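Local coordinates for protein amino Transferase (Eubacterium rectale, PDB 3ELE) that probably transfers amino groups between amino acids and 2-oxo acids with the help of pyridoxal-5'-phosphate, as a class I and II aminotransferase, at residues 130-135 with 183-188; 153-158 with 365-370; 158-163 with 187-192. One frame throughout, in Å; residues are numbered along the deposited sequence.

Contact 1 (130-135 with 183-188); sequences IAPYFP and NPSGTV. With PLP (pyridoxal-5'-phosphate), chain E.
F134 and N183 meet beside pyridoxal-5'-phosphate, each in a loop that follows one of two parallel strands (126-130 and 173-178) of the large mixed sheet, the usual cofactor site of class I and II aminotransferases. The F134 side chain leaves the backbone with CG anti to N (chi1 -176°), which places CG near the cofactor methyl. Its CB lies 4.0 Å from C2A of the cofactor. Beyond CG the ring divides: CD1 turns to N183, 3.4 Å from its ND2, while CD2 and CE2 run beneath C2, N1 and C6 of the pyridine. C3 of the cofactor sits 4.0 Å above the F134 ring, over its centre. At the tip, CZ comes within 3.1 Å of the cofactor's O4A. The ring and the N183 amide are turned 42° against each other. That amide works with both ends: ND2 donates to O3 of the cofactor (2.8 Å, 142° at the hydrogen), and OD1 is bonded to R372, which fixes the flip of the group. An alanine in place of F134 would probably leave one face of the pyridine ring without its cover and the N183 amide less confined on that flank. Behind the pocket the loops pack through two prolines, both preceded by cis peptide bonds. P132 CB touches P184 CG at 3.6 Å, and P132 CG rests on CB of S185, whose OG forms an ST turn with T187 N and is also hydrogen-bonded to N182 OD1. Between pocket and prolines one water joins the two backbones, accepting from F134 N at 3.0 Å and lying 2.7 Å from N183 O, to which it probably donates.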
loop_
_atom_site.group_PDB
_atom_site.type_symbol
_atom_site.label_atom_id
_atom_site.label_comp_id
_atom_site.label_asym_id
_atom_site.label_seq_id
_atom_site.Cartn_x
_atom_site.Cartn_y
_atom_site.Cartn_z
ATOM N N ILE A 130 -19.095 -11.269 -11.750
ATOM C CA ILE A 130 -20.363 -11.225 -12.487
ATOM C C ILE A 130 -20.205 -10.101 -13.508
ATOM O O ILE A 130 -20.043 -8.939 -13.122
ATOM C CB ILE A 130 -21.589 -10.947 -11.550
ATOM C CG1 ILE A 130 -21.591 -11.872 -10.323
ATOM C CG2 ILE A 130 -22.925 -11.119 -12.305
ATOM C CD1 ILE A 130 -21.659 -13.326 -10.658
ATOM N N ALA A 131 -20.231 -10.454 -14.795
ATOM C CA ALA A 131 -20.101 -9.483 -15.884
ATOM C C ALA A 131 -21.357 -8.577 -15.965
ATOM O O ALA A 131 -22.432 -9.019 -15.596
ATOM C CB ALA A 131 -19.863 -10.172 -17.223
ATOM N N PRO A 132 -21.209 -7.292 -16.368
ATOM C CA PRO A 132 -19.951 -6.636 -16.708
ATOM C C PRO A 132 -19.189 -6.300 -15.435
ATOM O O PRO A 132 -19.818 -5.973 -14.417
ATOM C CB PRO A 132 -20.399 -5.384 -17.435
ATOM C CG PRO A 132 -21.704 -5.042 -16.789
ATOM C CD PRO A 132 -22.347 -6.357 -16.487
ATOM N N TYR A 133 -17.858 -6.367 -15.491
ATOM C CA TYR A 133 -17.038 -6.181 -14.286
ATOM C C TYR A 133 -15.779 -5.328 -14.471
ATOM O O TYR A 133 -15.302 -5.132 -15.586
ATOM C CB TYR A 133 -16.675 -7.566 -13.717
ATOM C CG TYR A 133 -15.655 -8.320 -14.541
ATOM C CD1 TYR A 133 -16.021 -9.009 -15.694
ATOM C CD2 TYR A 133 -14.303 -8.317 -14.173
ATOM C CE1 TYR A 133 -15.064 -9.655 -16.481
ATOM C CE2 TYR A 133 -13.342 -8.953 -14.935
ATOM C CZ TYR A 133 -13.718 -9.636 -16.081
ATOM O OH TYR A 133 -12.731 -10.264 -16.786
ATOM N N PHE A 134 -15.275 -4.833 -13.340
ATOM C CA PHE A 134 -14.039 -4.053 -13.227
ATOM C C PHE A 134 -12.844 -4.967 -13.595
ATOM O O PHE A 134 -12.494 -5.858 -12.804
ATOM C CB PHE A 134 -13.945 -3.546 -11.785
ATOM C CG PHE A 134 -12.786 -2.638 -11.495
ATOM C CD1 PHE A 134 -12.525 -1.522 -12.293
ATOM C CD2 PHE A 134 -12.033 -2.819 -10.329
ATOM C CE1 PHE A 134 -11.465 -0.656 -11.975
ATOM C CE2 PHE A 134 -10.981 -1.953 -10.004
ATOM C CZ PHE A 134 -10.692 -0.878 -10.835
ATOM N N PRO A 135 -12.204 -4.750 -14.775
ATOM C CA PRO A 135 -11.156 -5.684 -15.234
ATOM C C PRO A 135 -9.953 -5.895 -14.324
ATOM O O PRO A 135 -9.338 -6.960 -14.384
ATOM C CB PRO A 135 -10.706 -5.090 -16.584
ATOM C CG PRO A 135 -11.822 -4.184 -16.994
ATOM C CD PRO A 135 -12.376 -3.640 -15.742
ATOM N N ASN A 183 -19.544 -0.762 -11.278
ATOM C CA ASN A 183 -18.684 -0.255 -12.354
ATOM C C ASN A 183 -18.505 -1.531 -13.218
ATOM O O ASN A 183 -17.896 -2.503 -12.735
ATOM C CB ASN A 183 -17.337 0.233 -11.824
ATOM C CG ASN A 183 -16.362 0.615 -12.934
ATOM O OD1 ASN A 183 -16.769 0.847 -14.076
ATOM N ND2 ASN A 183 -15.072 0.710 -12.595
ATOM N N PRO A 184 -18.897 -1.494 -14.505
ATOM C CA PRO A 184 -19.357 -0.384 -15.362
ATOM C C PRO A 184 -20.852 -0.107 -15.612
ATOM O O PRO A 184 -21.165 0.936 -16.215
ATOM C CB PRO A 184 -18.733 -0.788 -16.686
ATOM C CG PRO A 184 -18.992 -2.179 -16.745
ATOM C CD PRO A 184 -18.888 -2.721 -15.310
ATOM N N SER A 185 -21.744 -0.994 -15.173
ATOM C CA SER A 185 -23.159 -0.879 -15.532
ATOM C C SER A 185 -23.995 0.147 -14.797
ATOM O O SER A 185 -25.042 0.549 -15.300
ATOM C CB SER A 185 -23.862 -2.225 -15.386
ATOM O OG SER A 185 -24.044 -2.543 -14.022
ATOM N N GLY A 186 -23.564 0.529 -13.597
ATOM C CA GLY A 186 -24.357 1.381 -12.719
ATOM C C GLY A 186 -25.565 0.672 -12.092
ATOM O O GLY A 186 -26.428 1.322 -11.503
ATOM N N THR A 187 -25.621 -0.667 -12.188
ATOM C CA THR A 187 -26.700 -1.444 -11.614
ATOM C C THR A 187 -26.560 -1.478 -10.086
ATOM O O THR A 187 -25.493 -1.165 -9.547
ATOM C CB THR A 187 -26.721 -2.897 -12.154
ATOM O OG1 THR A 187 -27.987 -3.491 -11.846
ATOM C CG2 THR A 187 -25.555 -3.746 -11.566
ATOM N N VAL A 188 -27.662 -1.794 -9.413
ATOM C CA VAL A 188 -27.693 -1.954 -7.965
ATOM C C VAL A 188 -28.437 -3.244 -7.706
ATOM O O VAL A 188 -29.590 -3.372 -8.120
ATOM C CB VAL A 188 -28.378 -0.790 -7.233
ATOM C CG1 VAL A 188 -28.534 -1.110 -5.726
ATOM C CG2 VAL A 188 -27.595 0.477 -7.403
HETATM N N1 PLP E . -13.676 -1.107 -7.288
HETATM C C2 PLP E . -14.346 -0.522 -8.365
HETATM C C2A PLP E . -15.538 -1.213 -8.944
HETATM C C3 PLP E . -13.920 0.721 -8.878
HETATM O O3 PLP E . -14.585 1.311 -9.925
HETATM C C4 PLP E . -12.785 1.365 -8.333
HETATM C C4A PLP E . -12.141 2.429 -9.205
HETATM O O4A PLP E . -11.313 2.107 -10.058
HETATM C C5 PLP E . -12.119 0.747 -7.232
HETATM C C6 PLP E . -12.572 -0.494 -6.719
HETATM C C5A PLP E . -10.876 1.331 -6.592
HETATM O O4P PLP E . -11.143 2.174 -5.516
HETATM P P PLP E . -9.883 2.731 -4.680
HETATM O O1P PLP E . -10.256 2.870 -3.232
HETATM O O2P PLP E . -9.544 4.110 -5.166
HETATM O O3P PLP E . -8.687 1.845 -4.807
HETATM O O HOH W 1 -17.292 -4.691 -11.185
#

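Contact 2 (153-158 with 365-370)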
loop_
_atom_site.group_PDB
_atom_site.type_symbol
_atom_site.label_atom_id
_atom_site.label_comp_id
_atom_site.label_asym_id
_atom_site.label_seq_id
_atom_site.Cartn_x
_atom_site.Cartn_y
_atom_site.Cartn_z
ATOM N N ALA A 153 -23.107 -11.800 -18.573
ATOM C CA ALA A 153 -24.014 -10.753 -18.127
ATOM C C ALA A 153 -25.510 -11.065 -18.294
ATOM O O ALA A 153 -25.920 -11.781 -19.218
ATOM C CB ALA A 153 -23.690 -9.404 -18.831
ATOM N N ASP A 154 -26.283 -10.555 -17.334
ATOM C CA ASP A 154 -27.730 -10.497 -17.406
ATOM C C ASP A 154 -27.918 -9.151 -18.101
ATOM O O ASP A 154 -27.945 -8.110 -17.457
ATOM C CB ASP A 154 -28.358 -10.480 -16.010
ATOM C CG ASP A 154 -29.799 -10.010 -16.004
ATOM O OD1 ASP A 154 -30.485 -10.145 -17.037
ATOM O OD2 ASP A 154 -30.240 -9.476 -14.956
ATOM N N THR A 155 -28.028 -9.172 -19.422
ATOM C CA THR A 155 -28.238 -7.928 -20.191
ATOM C C THR A 155 -29.698 -7.430 -20.158
ATOM O O THR A 155 -29.964 -6.325 -20.629
ATOM C CB THR A 155 -27.728 -8.074 -21.644
ATOM O OG1 THR A 155 -28.270 -9.269 -22.208
ATOM C CG2 THR A 155 -26.175 -8.152 -21.669
ATOM N N GLU A 156 -30.627 -8.224 -19.599
ATOM C CA GLU A 156 -32.034 -7.834 -19.475
ATOM C C GLU A 156 -32.173 -6.813 -18.339
ATOM O O GLU A 156 -32.619 -5.700 -18.577
ATOM C CB GLU A 156 -32.945 -9.066 -19.273
ATOM C CG GLU A 156 -32.904 -10.064 -20.459
ATOM C CD GLU A 156 -33.724 -11.360 -20.255
ATOM O OE1 GLU A 156 -33.921 -11.828 -19.102
ATOM O OE2 GLU A 156 -34.148 -11.946 -21.283
ATOM N N HIS A 157 -31.733 -7.179 -17.133
ATOM C CA HIS A 157 -31.830 -6.311 -15.922
ATOM C C HIS A 157 -30.513 -5.940 -15.204
ATOM O O HIS A 157 -30.551 -5.119 -14.292
ATOM C CB HIS A 157 -32.759 -6.988 -14.897
ATOM C CG HIS A 157 -34.144 -7.232 -15.406
ATOM N ND1 HIS A 157 -35.091 -6.233 -15.496
ATOM C CD2 HIS A 157 -34.743 -8.362 -15.856
ATOM C CE1 HIS A 157 -36.213 -6.736 -15.980
ATOM N NE2 HIS A 157 -36.027 -8.026 -16.210
ATOM N N PHE A 158 -29.374 -6.505 -15.625
ATOM C CA PHE A 158 -28.057 -6.296 -14.984
ATOM C C PHE A 158 -28.020 -6.658 -13.489
ATOM O O PHE A 158 -27.440 -5.939 -12.662
ATOM C CB PHE A 158 -27.468 -4.925 -15.320
ATOM C CG PHE A 158 -27.122 -4.783 -16.770
ATOM C CD1 PHE A 158 -25.956 -5.370 -17.276
ATOM C CD2 PHE A 158 -27.983 -4.118 -17.650
ATOM C CE1 PHE A 158 -25.632 -5.263 -18.650
ATOM C CE2 PHE A 158 -27.671 -4.015 -19.019
ATOM C CZ PHE A 158 -26.494 -4.586 -19.515
ATOM N N PHE A 365 -14.754 -5.349 -20.142
ATOM C CA PHE A 365 -15.552 -5.534 -18.919
ATOM C C PHE A 365 -16.340 -6.865 -18.947
ATOM O O PHE A 365 -17.009 -7.198 -17.985
ATOM C CB PHE A 365 -16.508 -4.353 -18.679
ATOM C CG PHE A 365 -15.817 -3.013 -18.541
ATOM C CD1 PHE A 365 -15.526 -2.246 -19.662
ATOM C CD2 PHE A 365 -15.496 -2.486 -17.286
ATOM C CE1 PHE A 365 -14.879 -0.995 -19.537
ATOM C CE2 PHE A 365 -14.854 -1.249 -17.152
ATOM C CZ PHE A 365 -14.546 -0.498 -18.292
ATOM N N GLY A 366 -16.245 -7.623 -20.037
ATOM C CA GLY A 366 -16.947 -8.880 -20.220
ATOM C C GLY A 366 -18.274 -8.715 -20.927
ATOM O O GLY A 366 -19.073 -9.629 -20.869
ATOM N N CYS A 367 -18.488 -7.586 -21.624
ATOM C CA CYS A 367 -19.761 -7.284 -22.329
ATOM C C CYS A 367 -19.672 -6.739 -23.769
ATOM O O CYS A 367 -19.799 -5.523 -23.980
ATOM C CB CYS A 367 -20.625 -6.350 -21.463
ATOM S SG CYS A 367 -22.065 -7.105 -20.907
ATOM N N PRO A 368 -19.469 -7.636 -24.766
ATOM C CA PRO A 368 -19.499 -7.203 -26.163
ATOM C C PRO A 368 -20.881 -6.643 -26.572
ATOM O O PRO A 368 -21.924 -7.080 -26.052
ATOM C CB PRO A 368 -19.198 -8.493 -26.952
ATOM C CG PRO A 368 -18.615 -9.449 -25.974
ATOM C CD PRO A 368 -19.172 -9.081 -24.647
ATOM N N GLY A 369 -20.861 -5.692 -27.501
ATOM C CA GLY A 369 -22.067 -5.024 -27.982
ATOM C C GLY A 369 -22.536 -3.813 -27.192
ATOM O O GLY A 369 -23.493 -3.167 -27.605
ATOM N N TRP A 370 -21.867 -3.504 -26.075
ATOM C CA TRP A 370 -22.204 -2.377 -25.193
ATOM C C TRP A 370 -21.000 -1.478 -25.019
ATOM O O TRP A 370 -19.890 -1.819 -25.428
ATOM C CB TRP A 370 -22.642 -2.893 -23.818
ATOM C CG TRP A 370 -23.942 -3.612 -23.826
ATOM C CD1 TRP A 370 -24.166 -4.867 -24.290
ATOM C CD2 TRP A 370 -25.219 -3.115 -23.373
ATOM N NE1 TRP A 370 -25.481 -5.193 -24.149
ATOM C CE2 TRP A 370 -26.156 -4.151 -23.573
ATOM C CE3 TRP A 370 -25.653 -1.905 -22.793
ATOM C CZ2 TRP A 370 -27.526 -4.024 -23.229
ATOM C CZ3 TRP A 370 -27.014 -1.765 -22.445
ATOM C CH2 TRP A 370 -27.934 -2.832 -22.660
#
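The type II beta turn from C367 to W370, which leads into strand 370-374, presents C367 and W370 to the loop that follows strand 147-151. Near the start of that loop A153 CB lies against C367 SG, 3.5 Å away. Further along, T155 CG2 approaches W370 NE1 at 3.9 Å, coming in obliquely to the indole. The main aromatic contact is made by F158, which reaches the indole tip to tip: CG, anti to its own carbonyl carbon (chi1 -66°), starts the ring off that way, and CE2 ends 3.8 Å from W370 CH2. The edge of the phenyl ring points at the indole face in a T-shaped (edge-to-face) pair, with the F158 and W370 six-membered ring planes at 87°. W370 also meets the ring of F337 of strand 335-339, the two planes nearly parallel, and takes a cation-pi contact from K339. The contact thus joins a loop of the large mixed sheet to the four-stranded antiparallel sheet, which in this family belongs to the small domain. The F158 loop is shaped by an Asx motif: D154 OD1 accepts from H157 N (3.2 Å) from above the carboxylate plane, and more weakly from E156 N. A backbone bond from F158 N to D154 O (2.8 Å) closes the turn. D154 O also sits 3.4 Å above the F158 ring plane, toward its rim, with T155 CA on that face.

Contact 3 (158-163 with 187-192); sequences FQIDFD and TVYSEE
Q159 grips the backbone on both sides of Y189 with the two ends of one amide. Its NE2 donates to V188 O (3.0 Å), and V188 O lies close to the Q159 amide plane, although the donor stands above the plane of the V188 carbonyl. Its OE1 accepts from S190 N (3.2 Å, 165° at the hydrogen), this donor tilted only slightly from the plane of the Q159 amide. The chain is bent at chi2 (-73°), turning CD back toward segment 187-192, though CB starts out pointing away from it. OE1 has a second donor in reach: it is also hydrogen-bonded to T193 OG1, which pairs with S190 OG as well. The Q159 backbone is held too, its N by D154 OD2 and its O by a water 2.9 Å away that probably donates to it. That water also bonds Y189 OH, at 2.7 Å, and sits in the plane of the tyrosine ring at its edge. At F158, the residue before Q159, the carbonyl O accepts from T187 OG1 over a short 2.6 Å, the donor above the carbonyl plane, a position T187 OG1 reaches by standing anti to its own backbone N. The apolar part is I160 over Y189: CG1 stands 4.2 Å from the ring centroid, 24° off the normal, a CH-pi contact in which the two side chains cross at about a right angle. Both segments end in helix starts. D161 is the N-cap of helix 162-167 and caps A164 N; S190 is the N-cap of helix 191-208. F162 touches T193 and K196 of this second helix, while I160 and Y189 pack on I130 of strand 126-130.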
loop_
_atom_site.group_PDB
_atom_site.type_symbol
_atom_site.label_atom_id
_atom_site.label_comp_id
_atom_site.label_asym_id
_atom_site.label_seq_id
_atom_site.Cartn_x
_atom_site.Cartn_y
_atom_site.Cartn_z
ATOM N N PHE A 158 -29.374 -6.505 -15.625
ATOM C CA PHE A 158 -28.057 -6.296 -14.984
ATOM C C PHE A 158 -28.020 -6.658 -13.489
ATOM O O PHE A 158 -27.440 -5.939 -12.662
ATOM C CB PHE A 158 -27.468 -4.925 -15.320
ATOM C CG PHE A 158 -27.122 -4.783 -16.770
ATOM C CD1 PHE A 158 -25.956 -5.370 -17.276
ATOM C CD2 PHE A 158 -27.983 -4.118 -17.650
ATOM C CE1 PHE A 158 -25.632 -5.263 -18.650
ATOM C CE2 PHE A 158 -27.671 -4.015 -19.019
ATOM C CZ PHE A 158 -26.494 -4.586 -19.515
ATOM N N GLN A 159 -28.667 -7.796 -13.190
ATOM C CA GLN A 159 -28.667 -8.415 -11.879
ATOM C C GLN A 159 -27.728 -9.633 -12.061
ATOM O O GLN A 159 -26.637 -9.474 -12.629
ATOM C CB GLN A 159 -30.099 -8.744 -11.424
ATOM C CG GLN A 159 -31.004 -7.515 -11.237
ATOM C CD GLN A 159 -30.673 -6.677 -9.990
ATOM O OE1 GLN A 159 -30.559 -7.204 -8.859
ATOM N NE2 GLN A 159 -30.587 -5.358 -10.180
ATOM N N ILE A 160 -28.124 -10.822 -11.624
ATOM C CA ILE A 160 -27.275 -12.012 -11.740
ATOM C C ILE A 160 -28.047 -13.099 -12.457
ATOM O O ILE A 160 -29.206 -13.322 -12.157
ATOM C CB ILE A 160 -26.827 -12.519 -10.346
ATOM C CG1 ILE A 160 -26.025 -11.414 -9.612
ATOM C CG2 ILE A 160 -26.012 -13.821 -10.475
ATOM C CD1 ILE A 160 -25.479 -11.808 -8.233
ATOM N N ASP A 161 -27.392 -13.745 -13.425
ATOM C CA ASP A 161 -27.937 -14.935 -14.088
ATOM C C ASP A 161 -27.542 -16.067 -13.133
ATOM O O ASP A 161 -26.423 -16.595 -13.210
ATOM C CB ASP A 161 -27.322 -15.098 -15.484
ATOM C CG ASP A 161 -27.779 -16.355 -16.207
ATOM O OD1 ASP A 161 -28.253 -17.348 -15.584
ATOM O OD2 ASP A 161 -27.587 -16.371 -17.430
ATOM N N PHE A 162 -28.457 -16.423 -12.231
ATOM C CA PHE A 162 -28.198 -17.468 -11.221
ATOM C C PHE A 162 -27.932 -18.861 -11.766
ATOM O O PHE A 162 -27.184 -19.609 -11.137
ATOM C CB PHE A 162 -29.280 -17.491 -10.137
ATOM C CG PHE A 162 -29.268 -16.265 -9.273
ATOM C CD1 PHE A 162 -28.226 -16.060 -8.349
ATOM C CD2 PHE A 162 -30.252 -15.281 -9.414
ATOM C CE1 PHE A 162 -28.179 -14.915 -7.560
ATOM C CE2 PHE A 162 -30.214 -14.126 -8.630
ATOM C CZ PHE A 162 -29.181 -13.943 -7.698
ATOM N N ASP A 163 -28.517 -19.198 -12.921
ATOM C CA ASP A 163 -28.243 -20.488 -13.589
ATOM C C ASP A 163 -26.771 -20.550 -14.037
ATOM O O ASP A 163 -26.050 -21.517 -13.700
ATOM C CB ASP A 163 -29.195 -20.730 -14.776
ATOM C CG ASP A 163 -30.638 -21.085 -14.336
ATOM O OD1 ASP A 163 -30.927 -21.156 -13.124
ATOM O OD2 ASP A 163 -31.496 -21.313 -15.222
ATOM N N THR A 187 -25.621 -0.667 -12.188
ATOM C CA THR A 187 -26.700 -1.444 -11.614
ATOM C C THR A 187 -26.560 -1.478 -10.086
ATOM O O THR A 187 -25.493 -1.165 -9.547
ATOM C CB THR A 187 -26.721 -2.897 -12.154
ATOM O OG1 THR A 187 -27.987 -3.491 -11.846
ATOM C CG2 THR A 187 -25.555 -3.746 -11.566
ATOM N N VAL A 188 -27.662 -1.794 -9.413
ATOM C CA VAL A 188 -27.693 -1.954 -7.965
ATOM C C VAL A 188 -28.437 -3.244 -7.706
ATOM O O VAL A 188 -29.590 -3.372 -8.120
ATOM C CB VAL A 188 -28.378 -0.790 -7.233
ATOM C CG1 VAL A 188 -28.534 -1.110 -5.726
ATOM C CG2 VAL A 188 -27.595 0.477 -7.403
ATOM N N TYR A 189 -27.795 -4.200 -7.043
ATOM C CA TYR A 189 -28.458 -5.478 -6.735
ATOM C C TYR A 189 -29.540 -5.298 -5.671
ATOM O O TYR A 189 -29.301 -4.686 -4.620
ATOM C CB TYR A 189 -27.486 -6.585 -6.326
ATOM C CG TYR A 189 -26.437 -6.980 -7.364
ATOM C CD1 TYR A 189 -26.724 -7.009 -8.741
ATOM C CD2 TYR A 189 -25.165 -7.408 -6.961
ATOM C CE1 TYR A 189 -25.755 -7.401 -9.685
ATOM C CE2 TYR A 189 -24.201 -7.802 -7.901
ATOM C CZ TYR A 189 -24.503 -7.797 -9.259
ATOM O OH TYR A 189 -23.550 -8.178 -10.176
ATOM N N SER A 190 -30.745 -5.775 -5.988
ATOM C CA SER A 190 -31.898 -5.702 -5.094
ATOM C C SER A 190 -31.737 -6.675 -3.943
ATOM O O SER A 190 -30.937 -7.614 -4.024
ATOM C CB SER A 190 -33.179 -6.081 -5.853
ATOM O OG SER A 190 -33.088 -7.423 -6.335
ATOM N N GLU A 191 -32.539 -6.477 -2.897
ATOM C CA GLU A 191 -32.575 -7.395 -1.755
ATOM C C GLU A 191 -32.826 -8.824 -2.236
ATOM O O GLU A 191 -32.188 -9.767 -1.745
ATOM C CB GLU A 191 -33.670 -7.005 -0.757
ATOM C CG GLU A 191 -33.602 -7.788 0.537
ATOM C CD GLU A 191 -34.713 -7.473 1.525
ATOM O OE1 GLU A 191 -35.888 -7.300 1.105
ATOM O OE2 GLU A 191 -34.405 -7.470 2.738
ATOM N N GLU A 192 -33.745 -8.970 -3.193
ATOM C CA GLU A 192 -34.085 -10.270 -3.762
ATOM C C GLU A 192 -32.848 -10.935 -4.391
ATOM O O GLU A 192 -32.587 -12.109 -4.138
ATOM C CB GLU A 192 -35.246 -10.136 -4.759
ATOM C CG GLU A 192 -35.736 -11.446 -5.360
ATOM C CD GLU A 192 -36.933 -11.266 -6.287
ATOM O OE1 GLU A 192 -37.753 -10.339 -6.081
ATOM O OE2 GLU A 192 -37.064 -12.080 -7.224
HETATM O O HOH W 2 -24.439 -7.639 -12.680
#

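How the contacts relate
Along the chain the segments come in the order 130-135, 153-158, 158-163, 183-188, 187-192, 365-370, so contacts 1 and 2 interlock and contact 3 is nested within the loop closed by contact 2. Their centres lie about 9 Å (1 and 2), about 11 Å (1 and 3) and about 12 Å (2 and 3) apart. F158 belongs to contacts 2 and 3, T187 and V188 to contacts 1 and 3. P132 also packs on F158, and Y133 is backbone-bonded to F365. The loops after neighbouring strands 126-130, 147-151 and 173-178 of the large mixed sheet are thus tied together, with contact 1 at the cofactor and contact 2 linking the group to the antiparallel sheet holding strand 370-374.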